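Long-range contacts in protein F2 like fibronectin-binding protein (Streptococcus pneumoniae, PDB 5A0N), which probably acts as a surface adhesin whose N-terminal thioester domain, the part described here, is thought to bind host targets covalently: residues K18-G23 and T40-D45; A34-L39 and A135-H140; R196-D201 and L211-W216. All blocks are in the same frame, centred on the assembly; numbering follows the deposited sequence.

How the contacts relate
From the N terminus, segment 18-23 comes first. Contact 1 closes the loop of 16 residues back to 40-45 and joins two strands of a three-stranded antiparallel sheet. Segment 34-39 of contact 2 lies inside that loop, but its partner is 135-140, with 95 residues between them, so contacts 1 and 2 cross. Contact 2 ties this strand region to helix 132-152. Contact 3 follows both in series and closes the hairpin of strands 193-200 and 211-216. The centres of contacts 1 and 3 are about 11 Å apart. K18 bridges to D201 there, and V41 packs on Y198 and L211. L39 of contact 2 also touches L211.

Contact 1 (K18-G23 and T40-D45); sequences KYYSLG and TVITSD
Y20 sets CG anti to its own carbonyl carbon (chi1 -51°), which starts its ring off beside the backbone N. S44 holds OG between its backbone N and carbonyl carbon (chi1 65°), close to K18 O. The contact belongs to a three-stranded antiparallel sheet, with strand 19-21 at its edge and strand 41-43 in the middle. S44 follows strand 41-43. Its CB sits over one face of the Y20 ring, 3.9 Å from the centroid, as a CH-pi contact. K18 O and N16 OD1 are both within reach of S44 OG, and S44 N donates to K18 O over 3.1 Å.

Y20 and I42 form the hydrogen-bonded pair. Y20 N reaches I42 O and I42 N reaches Y20 O, each over 2.9 Å. T40 O accepts two protons. L22 N comes nearly along the C=O axis, and S21 OG, 3.1 Å from T40 O, comes from above the carbonyl plane. S21 OG also accepts from G23 N, which makes an ST turn.

S21 and V41 point to the face that meets L211. Y19 CB touches V41 CG1 at 3.6 Å, while the Y19 hydroxyl bonds to S14 N. On the face of Y20 and I42, I42 also meets F66. The L22 and I42 side chains cross at about a right angle, with L22 CD2 4.1 Å from I42 CD1.

Contact 2 (A34-L39 and A135-H140); sequences ATYNNL and ARTYFH
This contact joins strand 35-36 and the residues that follow it to helix 132-152, which belongs to the helical insertion of pilus-presented adhesins. Y36, N38, T137 and H140 carry it.

H140 CB points toward 34-39, and CG lies anti to the backbone N (chi1 -176°). Its ND1 forms a hydrogen bond of 2.7 Å with Y36 OH. Each of these atoms lies near the plane of the other ring, at its edge. The ring planes are 65° apart, so the rings meet obliquely. Y36 OH has a second partner in Q24 NE2.

One turn earlier on the helix, T137 CB lies beside Y36 CB, CG and CD1, the part of the tyrosine nearer its backbone. It touches Y36 CD1 at 3.7 Å. T137 O lies over one face of the Y36 ring, offset toward the rim. T137 CG2 packs on Y36 O at 3.5 Å.

N38 passes across the imidazole. Its CA stands over the centre of the H140 ring, 3.8 Å from the centroid, as a CH-pi contact. The N38 amide is nearly parallel to that ring. N38 ND2 donates weakly to R136 O at 3.3 Å, an oxygen that also accepts from Y116 OH. N38 OD1 is buried 3.4 Å from H140 CB and has no hydrogen-bond partner in the model.

F55 stacks with the H140 ring, Y116 meets it edge-to-face, and H140 NE2 bonds to A54 O. With both nitrogens bonded and aromatic neighbours around it, the imidazole is fixed in rotation. A54 O can only accept, so NE2 should carry a proton. If the ring is neutral, ND1 would then accept from Y36 OH, though the geometry of that bond alone does not settle its direction.

Contact 3 (R196-D201 and L211-W216); sequences RFYKPD and LATVRW
R196 and T213 form a hydrogen-bonded pair in the antiparallel beta hairpin of strands 193-200 and 211-216, the two inner strands of a four-stranded sheet. R196 N donates to T213 O, and T213 N donates back to R196 O, both over 2.9 Å. Y198 and L211 repeat the pattern: Y198 N meets L211 O at 2.8 Å and L211 N meets Y198 O at 3.1 Å. All four backbone donors are thus satisfied across the hairpin.

The side chains of R196 and R215 come together on one face of the sheet. R196 is extended from CG to NE, while R215 sets CG between its backbone N and carbonyl carbon (chi1 57°) and bends at chi3. Their guanidinium planes are 35° apart, and R215 NE sits over the centre of the R196 guanidinium. R196 NH1 is only 3.5 Å from R215 NH2, a close approach of like charges. The carboxylate of D51 probably offsets it, since OD2 takes R196 NH1 and Y198 OH while OD1 takes R215 NH2. E194 takes R196 NE, A10 O takes R215 NH1, S50 OG bonds to Y198 OH, and F53 O satisfies T213 OG1.

F197 and A212 point to the other face. Back on the arginine face, T213 CG2 lies 4.0 Å from R196 CB and 4.2 Å from Y198 CE2, at the edge of that ring.

Contact 1 (K18-G23 and T40-D45)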
loop_
_atom_site.group_PDB
_atom_site.type_symbol
_atom_site.label_atom_id
_atom_site.label_comp_id
_atom_site.label_asym_id
_atom_site.label_seq_id
_atom_site.Cartn_x
_atom_site.Cartn_y
_atom_site.Cartn_z
ATOM N N LYS A 18 -6.829 2.987 -17.664
ATOM C CA LYS A 18 -7.544 3.065 -16.394
ATOM C C LYS A 18 -7.507 1.743 -15.635
ATOM O O LYS A 18 -7.519 0.663 -16.219
ATOM C CB LYS A 18 -9.011 3.496 -16.591
ATOM C CG LYS A 18 -9.203 4.809 -17.342
ATOM C CD LYS A 18 -8.491 5.976 -16.648
ATOM C CE LYS A 18 -8.727 7.305 -17.319
ATOM N NZ LYS A 18 -10.067 7.754 -16.962
ATOM N N TYR A 19 -7.449 1.875 -14.315
ATOM C CA TYR A 19 -7.266 0.762 -13.394
ATOM C C TYR A 19 -8.224 0.886 -12.220
ATOM O O TYR A 19 -8.588 2.011 -11.825
ATOM C CB TYR A 19 -5.809 0.739 -12.875
ATOM C CG TYR A 19 -4.791 0.561 -13.992
ATOM C CD1 TYR A 19 -4.344 1.652 -14.720
ATOM C CD2 TYR A 19 -4.318 -0.698 -14.358
ATOM C CE1 TYR A 19 -3.483 1.519 -15.782
ATOM C CE2 TYR A 19 -3.412 -0.856 -15.398
ATOM C CZ TYR A 19 -3.021 0.254 -16.126
ATOM O OH TYR A 19 -2.177 0.023 -17.185
ATOM N N TYR A 20 -8.592 -0.262 -11.652
ATOM C CA TYR A 20 -9.444 -0.362 -10.478
ATOM C C TYR A 20 -8.631 -1.028 -9.371
ATOM O O TYR A 20 -7.592 -1.634 -9.635
ATOM C CB TYR A 20 -10.693 -1.207 -10.740
ATOM C CG TYR A 20 -11.510 -0.846 -11.957
ATOM C CD1 TYR A 20 -11.656 0.468 -12.410
ATOM C CD2 TYR A 20 -12.174 -1.830 -12.647
ATOM C CE1 TYR A 20 -12.477 0.776 -13.477
ATOM C CE2 TYR A 20 -12.975 -1.553 -13.716
ATOM C CZ TYR A 20 -13.143 -0.243 -14.145
ATOM O OH TYR A 20 -13.939 0.044 -15.217
ATOM N N SER A 21 -9.122 -0.940 -8.132
ATOM C CA SER A 21 -8.510 -1.688 -7.043
ATOM C C SER A 21 -9.548 -2.507 -6.282
ATOM O O SER A 21 -10.711 -2.099 -6.085
ATOM C CB SER A 21 -7.784 -0.772 -6.076
ATOM O OG SER A 21 -7.227 -1.468 -4.984
ATOM N N LEU A 22 -9.104 -3.671 -5.813
ATOM C CA LEU A 22 -9.915 -4.553 -4.998
ATOM C C LEU A 22 -10.074 -4.032 -3.577
ATOM O O LEU A 22 -10.921 -4.544 -2.815
ATOM C CB LEU A 22 -9.333 -5.964 -4.981
ATOM C CG LEU A 22 -9.138 -6.607 -6.354
ATOM C CD1 LEU A 22 -8.673 -8.042 -6.212
ATOM C CD2 LEU A 22 -10.405 -6.542 -7.230
ATOM N N GLY A 23 -9.299 -3.022 -3.188
ATOM C CA GLY A 23 -9.461 -2.413 -1.896
ATOM C C GLY A 23 -8.614 -2.992 -0.809
ATOM O O GLY A 23 -7.843 -3.933 -1.031
ATOM N N THR A 40 -4.850 -4.797 -4.309
ATOM C CA THR A 40 -4.532 -5.275 -5.653
ATOM C C THR A 40 -5.129 -4.357 -6.696
ATOM O O THR A 40 -6.299 -3.961 -6.589
ATOM C CB THR A 40 -5.078 -6.699 -5.847
ATOM O OG1 THR A 40 -4.467 -7.558 -4.873
ATOM C CG2 THR A 40 -4.864 -7.244 -7.231
ATOM N N VAL A 41 -4.359 -4.059 -7.745
ATOM C CA VAL A 41 -4.801 -3.180 -8.815
ATOM C C VAL A 41 -4.989 -4.043 -10.057
ATOM O O VAL A 41 -4.151 -4.916 -10.358
ATOM C CB VAL A 41 -3.804 -2.031 -9.061
ATOM C CG1 VAL A 41 -4.355 -1.095 -10.102
ATOM C CG2 VAL A 41 -3.514 -1.289 -7.749
ATOM N N ILE A 42 -6.104 -3.800 -10.752
ATOM C CA ILE A 42 -6.512 -4.552 -11.933
ATOM C C ILE A 42 -6.782 -3.607 -13.107
ATOM O O ILE A 42 -7.166 -2.464 -12.924
ATOM C CB ILE A 42 -7.725 -5.453 -11.628
ATOM C CG1 ILE A 42 -8.967 -4.617 -11.252
ATOM C CG2 ILE A 42 -7.412 -6.491 -10.563
ATOM C CD1 ILE A 42 -10.254 -5.444 -11.229
ATOM N N THR A 43 -6.639 -4.143 -14.313
ATOM C CA THR A 43 -6.981 -3.404 -15.504
ATOM C C THR A 43 -8.498 -3.201 -15.563
ATOM O O THR A 43 -9.286 -4.073 -15.165
ATOM C CB THR A 43 -6.521 -4.117 -16.764
ATOM O OG1 THR A 43 -7.208 -5.373 -16.829
ATOM C CG2 THR A 43 -5.003 -4.317 -16.766
ATOM N N SER A 44 -8.912 -2.053 -16.085
ATOM C CA SER A 44 -10.357 -1.739 -16.177
ATOM C C SER A 44 -11.051 -2.584 -17.215
ATOM O O SER A 44 -12.260 -2.764 -17.112
ATOM C CB SER A 44 -10.589 -0.278 -16.505
ATOM O OG SER A 44 -10.084 0.011 -17.783
ATOM N N ASP A 45 -10.320 -3.105 -18.198
ATOM C CA ASP A 45 -10.932 -3.820 -19.293
ATOM C C ASP A 45 -10.995 -5.330 -19.047
ATOM O O ASP A 45 -12.066 -5.949 -19.014
ATOM C CB ASP A 45 -10.268 -3.474 -20.637
ATOM C CG ASP A 45 -8.735 -3.460 -20.638
ATOM O OD1 ASP A 45 -8.062 -3.906 -19.707
ATOM O OD2 ASP A 45 -8.181 -2.960 -21.649
#

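Contact 2 (A34-L39 and A135-H140)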
loop_
_atom_site.group_PDB
_atom_site.type_symbol
_atom_site.label_atom_id
_atom_site.label_comp_id
_atom_site.label_asym_id
_atom_site.label_seq_id
_atom_site.Cartn_x
_atom_site.Cartn_y
_atom_site.Cartn_z
ATOM N N ALA A 34 -16.399 -9.609 3.866
ATOM C CA ALA A 34 -15.265 -8.874 3.356
ATOM C C ALA A 34 -13.969 -9.638 3.567
ATOM O O ALA A 34 -13.808 -10.369 4.533
ATOM C CB ALA A 34 -15.192 -7.511 4.034
ATOM N N THR A 35 -13.023 -9.394 2.662
ATOM C CA THR A 35 -11.702 -9.973 2.719
ATOM C C THR A 35 -10.653 -8.854 2.674
ATOM O O THR A 35 -10.933 -7.737 2.220
ATOM C CB THR A 35 -11.479 -10.975 1.573
ATOM O OG1 THR A 35 -11.932 -10.425 0.339
ATOM C CG2 THR A 35 -12.217 -12.277 1.837
ATOM N N TYR A 36 -9.454 -9.173 3.131
ATOM C CA TYR A 36 -8.307 -8.261 3.036
ATOM C C TYR A 36 -7.660 -8.494 1.679
ATOM O O TYR A 36 -7.147 -9.584 1.414
ATOM C CB TYR A 36 -7.319 -8.506 4.187
ATOM C CG TYR A 36 -6.330 -7.354 4.304
ATOM C CD1 TYR A 36 -5.277 -7.223 3.429
ATOM C CD2 TYR A 36 -6.498 -6.387 5.254
ATOM C CE1 TYR A 36 -4.415 -6.130 3.479
ATOM C CE2 TYR A 36 -5.656 -5.294 5.309
ATOM C CZ TYR A 36 -4.629 -5.150 4.421
ATOM O OH TYR A 36 -3.808 -4.040 4.496
ATOM N N ASN A 37 -7.681 -7.471 0.811
ATOM C CA ASN A 37 -7.389 -7.648 -0.609
ATOM C C ASN A 37 -6.097 -6.995 -1.090
ATOM O O ASN A 37 -5.837 -6.955 -2.279
ATOM C CB ASN A 37 -8.556 -7.191 -1.485
ATOM C CG ASN A 37 -9.860 -7.793 -1.015
ATOM O OD1 ASN A 37 -9.906 -8.976 -0.636
ATOM N ND2 ASN A 37 -10.902 -7.004 -1.020
ATOM N N ASN A 38 -5.287 -6.457 -0.156
ATOM C CA ASN A 38 -3.942 -5.960 -0.443
ATOM C C ASN A 38 -3.900 -4.800 -1.418
ATOM O O ASN A 38 -2.852 -4.501 -1.975
ATOM C CB ASN A 38 -3.032 -7.073 -0.895
ATOM C CG ASN A 38 -2.635 -8.014 0.217
ATOM O OD1 ASN A 38 -2.949 -7.843 1.387
ATOM N ND2 ASN A 38 -1.873 -9.028 -0.145
ATOM N N LEU A 39 -5.042 -4.150 -1.636
ATOM C CA LEU A 39 -5.148 -3.083 -2.631
ATOM C C LEU A 39 -4.658 -3.511 -4.000
ATOM O O LEU A 39 -4.176 -2.711 -4.782
ATOM C CB LEU A 39 -4.531 -1.769 -2.137
ATOM C CG LEU A 39 -5.318 -1.085 -1.024
ATOM C CD1 LEU A 39 -4.412 -0.204 -0.137
ATOM C CD2 LEU A 39 -6.504 -0.279 -1.580
ATOM N N ALA A 135 0.689 -14.283 6.598
ATOM C CA ALA A 135 1.528 -13.109 6.492
ATOM C C ALA A 135 1.226 -12.276 5.261
ATOM O O ALA A 135 1.323 -11.041 5.309
ATOM C CB ALA A 135 2.992 -13.485 6.517
ATOM N N ARG A 136 0.797 -12.915 4.169
ATOM C CA ARG A 136 0.587 -12.189 2.930
ATOM C C ARG A 136 -0.342 -10.995 3.114
ATOM O O ARG A 136 -0.111 -9.922 2.526
ATOM C CB ARG A 136 0.009 -13.145 1.869
ATOM C CG ARG A 136 -0.258 -12.514 0.512
ATOM C CD ARG A 136 -0.801 -13.548 -0.474
ATOM N NE ARG A 136 -2.131 -13.932 -0.024
ATOM C CZ ARG A 136 -3.264 -13.337 -0.397
ATOM N NH1 ARG A 136 -3.277 -12.390 -1.318
ATOM N NH2 ARG A 136 -4.379 -13.715 0.175
ATOM N N THR A 137 -1.400 -11.155 3.899
ATOM C CA THR A 137 -2.309 -10.032 4.167
ATOM C C THR A 137 -1.996 -9.342 5.481
ATOM O O THR A 137 -2.083 -8.117 5.557
ATOM C CB THR A 137 -3.788 -10.478 4.153
ATOM O OG1 THR A 137 -3.995 -11.475 5.154
ATOM C CG2 THR A 137 -4.202 -10.996 2.763
ATOM N N TYR A 138 -1.666 -10.098 6.528
ATOM C CA TYR A 138 -1.473 -9.474 7.844
ATOM C C TYR A 138 -0.210 -8.575 7.866
ATOM O O TYR A 138 -0.196 -7.549 8.531
ATOM C CB TYR A 138 -1.439 -10.516 8.977
ATOM C CG TYR A 138 -2.818 -11.043 9.361
ATOM C CD1 TYR A 138 -3.517 -11.914 8.546
ATOM C CD2 TYR A 138 -3.428 -10.650 10.531
ATOM C CE1 TYR A 138 -4.752 -12.377 8.904
ATOM C CE2 TYR A 138 -4.678 -11.130 10.877
ATOM C CZ TYR A 138 -5.321 -11.985 10.062
ATOM O OH TYR A 138 -6.563 -12.455 10.421
ATOM N N PHE A 139 0.820 -8.946 7.112
ATOM C CA PHE A 139 2.009 -8.081 7.005
ATOM C C PHE A 139 1.707 -6.863 6.132
ATOM O O PHE A 139 2.203 -5.777 6.394
ATOM C CB PHE A 139 3.212 -8.854 6.469
ATOM C CG PHE A 139 4.536 -8.122 6.563
ATOM C CD1 PHE A 139 4.948 -7.500 7.740
ATOM C CD2 PHE A 139 5.413 -8.108 5.481
ATOM C CE1 PHE A 139 6.187 -6.889 7.824
ATOM C CE2 PHE A 139 6.651 -7.492 5.586
ATOM C CZ PHE A 139 7.024 -6.897 6.750
ATOM N N HIS A 140 0.910 -7.049 5.064
ATOM C CA HIS A 140 0.491 -5.888 4.268
ATOM C C HIS A 140 -0.144 -4.848 5.192
ATOM O O HIS A 140 0.159 -3.657 5.110
ATOM C CB HIS A 140 -0.499 -6.307 3.172
ATOM C CG HIS A 140 -0.886 -5.173 2.284
ATOM N ND1 HIS A 140 -1.826 -4.236 2.632
ATOM C CD2 HIS A 140 -0.433 -4.826 1.052
ATOM C CE1 HIS A 140 -1.933 -3.356 1.656
ATOM N NE2 HIS A 140 -1.098 -3.682 0.690
#

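Contact 3 (R196-D201 and L211-W216)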
loop_
_atom_site.group_PDB
_atom_site.type_symbol
_atom_site.label_atom_id
_atom_site.label_comp_id
_atom_site.label_asym_id
_atom_site.label_seq_id
_atom_site.Cartn_x
_atom_site.Cartn_y
_atom_site.Cartn_z
ATOM N N ARG A 196 5.802 2.556 -8.717
ATOM C CA ARG A 196 4.668 2.958 -9.558
ATOM C C ARG A 196 3.710 3.772 -8.715
ATOM O O ARG A 196 3.510 3.473 -7.528
ATOM C CB ARG A 196 3.924 1.744 -10.104
ATOM C CG ARG A 196 4.707 0.962 -11.125
ATOM C CD ARG A 196 3.878 -0.245 -11.596
ATOM N NE ARG A 196 4.380 -0.679 -12.872
ATOM C CZ ARG A 196 3.713 -1.453 -13.682
ATOM N NH1 ARG A 196 2.491 -1.909 -13.357
ATOM N NH2 ARG A 196 4.284 -1.787 -14.813
ATOM N N PHE A 197 3.087 4.761 -9.345
ATOM C CA PHE A 197 2.070 5.591 -8.696
ATOM C C PHE A 197 0.754 5.470 -9.439
ATOM O O PHE A 197 0.740 5.576 -10.661
ATOM C CB PHE A 197 2.541 7.052 -8.693
ATOM C CG PHE A 197 1.858 7.929 -7.693
ATOM C CD1 PHE A 197 0.603 8.489 -7.955
ATOM C CD2 PHE A 197 2.483 8.216 -6.477
ATOM C CE1 PHE A 197 0.004 9.332 -7.031
ATOM C CE2 PHE A 197 1.881 9.050 -5.562
ATOM C CZ PHE A 197 0.634 9.578 -5.837
ATOM N N TYR A 198 -0.333 5.259 -8.696
ATOM C CA TYR A 198 -1.667 5.267 -9.285
ATOM C C TYR A 198 -2.380 6.536 -8.852
ATOM O O TYR A 198 -2.650 6.747 -7.659
ATOM C CB TYR A 198 -2.441 3.999 -8.907
ATOM C CG TYR A 198 -1.978 2.753 -9.611
ATOM C CD1 TYR A 198 -2.433 2.454 -10.877
ATOM C CD2 TYR A 198 -1.110 1.863 -9.015
ATOM C CE1 TYR A 198 -2.058 1.276 -11.496
ATOM C CE2 TYR A 198 -0.704 0.710 -9.647
ATOM C CZ TYR A 198 -1.207 0.402 -10.883
ATOM O OH TYR A 198 -0.858 -0.777 -11.534
ATOM N N LYS A 199 -2.615 7.411 -9.845
ATOM C CA LYS A 199 -3.211 8.713 -9.612
ATOM C C LYS A 199 -4.714 8.576 -9.733
ATOM O O LYS A 199 -5.194 8.110 -10.756
ATOM C CB LYS A 199 -2.715 9.672 -10.711
ATOM C CG LYS A 199 -1.255 10.039 -10.727
ATOM N N PRO A 200 -5.477 9.010 -8.740
ATOM C CA PRO A 200 -6.926 8.841 -8.844
ATOM C C PRO A 200 -7.553 9.873 -9.779
ATOM O O PRO A 200 -7.228 11.066 -9.715
ATOM C CB PRO A 200 -7.411 9.081 -7.403
ATOM C CG PRO A 200 -6.354 9.993 -6.808
ATOM C CD PRO A 200 -5.067 9.571 -7.443
ATOM N N ASP A 201 -8.446 9.413 -10.652
ATOM C CA ASP A 201 -9.256 10.320 -11.480
ATOM C C ASP A 201 -10.049 11.232 -10.562
ATOM O O ASP A 201 -10.548 10.784 -9.506
ATOM C CB ASP A 201 -10.259 9.533 -12.337
ATOM C CG ASP A 201 -9.652 8.825 -13.536
ATOM O OD1 ASP A 201 -8.450 8.951 -13.824
ATOM O OD2 ASP A 201 -10.420 8.103 -14.212
ATOM N N LEU A 211 -2.594 5.623 -4.744
ATOM C CA LEU A 211 -1.929 4.370 -4.387
ATOM C C LEU A 211 -0.503 4.420 -4.923
ATOM O O LEU A 211 -0.242 5.051 -5.949
ATOM C CB LEU A 211 -2.599 3.131 -4.995
ATOM C CG LEU A 211 -4.099 3.039 -4.868
ATOM C CD1 LEU A 211 -4.652 1.872 -5.674
ATOM C CD2 LEU A 211 -4.547 3.006 -3.437
ATOM N N ALA A 212 0.401 3.662 -4.295
ATOM C CA ALA A 212 1.700 3.437 -4.914
ATOM C C ALA A 212 2.176 2.047 -4.551
ATOM O O ALA A 212 1.698 1.415 -3.597
ATOM C CB ALA A 212 2.740 4.511 -4.533
ATOM N N THR A 213 3.095 1.531 -5.349
ATOM C CA THR A 213 3.568 0.168 -5.200
ATOM C C THR A 213 4.968 0.022 -5.789
ATOM O O THR A 213 5.549 1.008 -6.232
ATOM C CB THR A 213 2.535 -0.810 -5.773
ATOM O OG1 THR A 213 2.898 -2.115 -5.333
ATOM C CG2 THR A 213 2.429 -0.753 -7.288
ATOM N N VAL A 214 5.470 -1.220 -5.804
ATOM C CA VAL A 214 6.822 -1.511 -6.244
ATOM C C VAL A 214 6.888 -2.909 -6.801
ATOM O O VAL A 214 6.090 -3.790 -6.421
ATOM C CB VAL A 214 7.823 -1.325 -5.067
ATOM C CG1 VAL A 214 7.520 -2.307 -3.916
ATOM C CG2 VAL A 214 9.272 -1.395 -5.519
ATOM N N ARG A 215 7.818 -3.111 -7.710
ATOM C CA ARG A 215 8.111 -4.416 -8.266
ATOM C C ARG A 215 9.586 -4.456 -8.607
ATOM O O ARG A 215 10.229 -3.414 -8.765
ATOM C CB ARG A 215 7.275 -4.691 -9.522
ATOM C CG ARG A 215 7.473 -3.633 -10.588
ATOM C CD ARG A 215 6.890 -3.904 -11.937
ATOM N NE ARG A 215 5.481 -4.035 -11.833
ATOM C CZ ARG A 215 4.786 -5.047 -12.335
ATOM N NH1 ARG A 215 5.336 -6.084 -12.991
ATOM N NH2 ARG A 215 3.531 -4.994 -12.159
ATOM N N TRP A 216 10.120 -5.661 -8.783
ATOM C CA TRP A 216 11.426 -5.786 -9.398
ATOM C C TRP A 216 11.389 -5.443 -10.875
ATOM O O TRP A 216 10.440 -5.814 -11.571
ATOM C CB TRP A 216 11.947 -7.207 -9.230
ATOM C CG TRP A 216 12.191 -7.543 -7.846
ATOM C CD1 TRP A 216 11.438 -8.342 -7.060
ATOM C CD2 TRP A 216 13.300 -7.105 -7.023
ATOM N NE1 TRP A 216 11.987 -8.432 -5.802
ATOM C CE2 TRP A 216 13.130 -7.680 -5.749
ATOM C CE3 TRP A 216 14.408 -6.299 -7.240
ATOM C CZ2 TRP A 216 14.027 -7.472 -4.710
ATOM C CZ3 TRP A 216 15.309 -6.104 -6.203
ATOM C CH2 TRP A 216 15.105 -6.663 -4.961
#